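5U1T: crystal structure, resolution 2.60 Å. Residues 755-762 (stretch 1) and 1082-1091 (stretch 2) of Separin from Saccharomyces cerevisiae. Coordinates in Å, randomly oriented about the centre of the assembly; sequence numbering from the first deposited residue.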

# COMPACT_ATOMS: atom_id res chain seq x y z
N ASN A 755 -14.12 -3.52 19.18
CA ASN A 755 -13.55 -4.88 19.11
C ASN A 755 -12.04 -4.87 19.09
O ASN A 755 -11.41 -5.18 18.07
CB ASN A 755 -14.06 -5.61 17.88
CG ASN A 755 -15.48 -6.03 18.02
OD1 ASN A 755 -16.15 -5.65 18.98
ND2 ASN A 755 -15.96 -6.83 17.08
N VAL A 756 -11.45 -4.54 20.23
CA VAL A 756 -10.04 -4.28 20.32
C VAL A 756 -9.23 -5.49 19.95
O VAL A 756 -8.30 -5.39 19.16
CB VAL A 756 -9.65 -3.80 21.72
CG1 VAL A 756 -8.15 -3.71 21.86
CG2 VAL A 756 -10.30 -2.46 21.98
N ILE A 757 -9.60 -6.65 20.49
CA ILE A 757 -8.81 -7.86 20.28
C ILE A 757 -8.73 -8.25 18.81
O ILE A 757 -7.64 -8.33 18.24
CB ILE A 757 -9.38 -9.07 21.04
CG1 ILE A 757 -9.47 -8.75 22.54
CG2 ILE A 757 -8.53 -10.32 20.77
CD1 ILE A 757 -8.16 -8.31 23.14
N SER A 758 -9.88 -8.50 18.20
CA SER A 758 -9.90 -8.95 16.82
C SER A 758 -9.31 -7.86 15.90
O SER A 758 -8.66 -8.19 14.91
CB SER A 758 -11.33 -9.35 16.42
OG SER A 758 -12.17 -8.22 16.35
N ALA A 759 -9.47 -6.59 16.23
CA ALA A 759 -8.79 -5.54 15.45
C ALA A 759 -7.27 -5.68 15.54
O ALA A 759 -6.57 -5.46 14.56
CB ALA A 759 -9.20 -4.16 15.92
N VAL A 760 -6.76 -6.05 16.71
CA VAL A 760 -5.33 -6.28 16.87
C VAL A 760 -4.90 -7.45 16.00
O VAL A 760 -3.87 -7.39 15.34
CB VAL A 760 -4.93 -6.56 18.34
CG1 VAL A 760 -3.50 -7.07 18.43
CG2 VAL A 760 -5.07 -5.31 19.17
N ILE A 761 -5.70 -8.52 16.00
CA ILE A 761 -5.38 -9.71 15.23
C ILE A 761 -5.35 -9.42 13.73
O ILE A 761 -4.41 -9.82 13.04
CB ILE A 761 -6.36 -10.84 15.51
CG1 ILE A 761 -6.26 -11.23 16.98
CG2 ILE A 761 -6.08 -12.03 14.61
CD1 ILE A 761 -7.16 -12.37 17.39
N ASP A 762 -6.36 -8.71 13.24
CA ASP A 762 -6.44 -8.31 11.84
C ASP A 762 -5.17 -7.60 11.41
O ASP A 762 -4.45 -8.08 10.52
CB ASP A 762 -7.64 -7.41 11.60
CG ASP A 762 -8.94 -8.18 11.57
OD1 ASP A 762 -8.91 -9.43 11.58
OD2 ASP A 762 -10.01 -7.53 11.52
N LEU A 1082 -7.19 -5.78 32.20
CA LEU A 1082 -7.81 -6.91 31.56
C LEU A 1082 -7.34 -7.01 30.11
O LEU A 1082 -7.06 -8.10 29.61
CB LEU A 1082 -9.33 -6.81 31.62
CG LEU A 1082 -10.06 -7.97 30.97
CD1 LEU A 1082 -10.05 -9.23 31.85
CD2 LEU A 1082 -11.46 -7.55 30.63
N PHE A 1083 -7.26 -5.88 29.43
CA PHE A 1083 -6.78 -5.87 28.06
C PHE A 1083 -5.36 -6.41 28.01
O PHE A 1083 -5.02 -7.19 27.13
CB PHE A 1083 -6.84 -4.47 27.45
CG PHE A 1083 -8.13 -4.18 26.76
CD1 PHE A 1083 -8.67 -5.11 25.88
CD2 PHE A 1083 -8.82 -3.01 27.00
CE1 PHE A 1083 -9.87 -4.86 25.24
CE2 PHE A 1083 -10.02 -2.76 26.36
CZ PHE A 1083 -10.54 -3.69 25.48
N ASP A 1084 -4.55 -5.99 28.98
CA ASP A 1084 -3.19 -6.47 29.09
C ASP A 1084 -3.17 -7.99 29.21
O ASP A 1084 -2.44 -8.66 28.49
CB ASP A 1084 -2.48 -5.86 30.29
CG ASP A 1084 -1.01 -6.22 30.33
OD1 ASP A 1084 -0.68 -7.34 30.77
OD2 ASP A 1084 -0.18 -5.40 29.90
N LYS A 1085 -3.97 -8.51 30.14
CA LYS A 1085 -4.02 -9.95 30.37
C LYS A 1085 -4.49 -10.70 29.11
O LYS A 1085 -3.80 -11.60 28.62
CB LYS A 1085 -4.93 -10.27 31.56
CG LYS A 1085 -5.08 -11.74 31.91
CD LYS A 1085 -3.86 -12.32 32.61
CE LYS A 1085 -4.16 -13.76 33.07
NZ LYS A 1085 -3.00 -14.47 33.70
N VAL A 1086 -5.64 -10.30 28.56
CA VAL A 1086 -6.22 -10.99 27.40
C VAL A 1086 -5.29 -10.99 26.18
O VAL A 1086 -5.01 -12.04 25.60
CB VAL A 1086 -7.57 -10.38 27.00
CG1 VAL A 1086 -8.01 -10.92 25.65
CG2 VAL A 1086 -8.62 -10.67 28.06
N LEU A 1087 -4.81 -9.80 25.80
CA LEU A 1087 -3.92 -9.65 24.65
C LEU A 1087 -2.63 -10.45 24.79
O LEU A 1087 -1.96 -10.73 23.79
CB LEU A 1087 -3.59 -8.18 24.42
CG LEU A 1087 -4.62 -7.40 23.59
CD1 LEU A 1087 -4.27 -5.93 23.53
CD2 LEU A 1087 -4.73 -7.96 22.17
N ASN A 1088 -2.33 -10.92 25.98
CA ASN A 1088 -1.06 -11.58 26.23
C ASN A 1088 -1.21 -13.09 26.23
O ASN A 1088 -0.26 -13.81 26.02
CB ASN A 1088 -0.48 -11.11 27.55
CG ASN A 1088 0.93 -10.61 27.43
OD1 ASN A 1088 1.84 -11.38 27.21
ND2 ASN A 1088 1.12 -9.32 27.59
N ASN A 1089 -2.42 -13.58 26.46
CA ASN A 1089 -2.67 -15.00 26.41
C ASN A 1089 -3.27 -15.41 25.06
O ASN A 1089 -3.74 -16.54 24.88
CB ASN A 1089 -3.59 -15.41 27.56
CG ASN A 1089 -2.91 -15.30 28.93
OD1 ASN A 1089 -2.98 -14.26 29.61
ND2 ASN A 1089 -2.25 -16.38 29.34
N ILE A 1090 -3.22 -14.48 24.10
CA ILE A 1090 -3.62 -14.75 22.72
C ILE A 1090 -2.75 -15.81 22.05
O ILE A 1090 -1.53 -15.68 21.99
CB ILE A 1090 -3.53 -13.47 21.85
CG1 ILE A 1090 -4.55 -12.42 22.30
CG2 ILE A 1090 -3.75 -13.82 20.38
CD1 ILE A 1090 -4.85 -11.36 21.24
N ASP A 1091 -3.38 -16.87 21.54
CA ASP A 1091 -2.66 -17.88 20.78
C ASP A 1091 -2.04 -17.28 19.52
O ASP A 1091 -2.74 -16.65 18.72
CB ASP A 1091 -3.59 -19.03 20.41
CG ASP A 1091 -2.85 -20.22 19.85
OD1 ASP A 1091 -2.06 -20.05 18.89
OD2 ASP A 1091 -3.05 -21.34 20.37

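A helix and, 326 or more residues away at every contact, a helix with the loop that follows it meet through apolar side chains; no hydrogen bond joins them. The helix axes cross at 44° and come no closer than 10.9 Å, a spacing that leaves room for branched aliphatic groups and one aromatic ring between the backbones. Together the stretches bury 331 Å².

Asn755 sits at the N-cap position with its CA-to-CB bond directed away, so it takes no part in the contact; its carbonyl O accepts the backbone hydrogen bond from Ala759 N. Val756, buried, points toward the partner and places CB 3.7 Å from CE1 of Phe1083, also buried. A short, β-branched side chain suits this position, since it fills the space beside the ring without needing reach.

Ile757, buried, is the centre of the contact, with 77 Å² covered. Its CA lies 6.8 Å from CA of Leu1087, and its CA-to-CB bond runs sideways, but with chi1 and chi2 both m its CD1 comes close to three residues: 3.6 Å from CG1 of Val1086, 3.6 Å from CD2 of buried Leu1087, and 4.2 Å from CD1 of Phe1083, at the edge of that ring. Meanwhile its CG2 lies 3.9 Å from CD1 of Ile1090, in the loop beyond the partner helix. Isoleucine's two unequal branches thus serve different neighbours.

Ser758 and Ala759 make no contact. The serine points away and is partly exposed, a place that tolerates a hydroxyl. Val760 is buried and its CA-to-CB bond points toward the partner, so a short apolar side chain suffices: its CG2 lies 4.0 Å from CD2 of Leu1087. Ile761 starts sideways, but its longer side chain comes nearer at its end, CG1 lying 4.5 Å from CD1 of Ile1090. Asp762 lies out of reach.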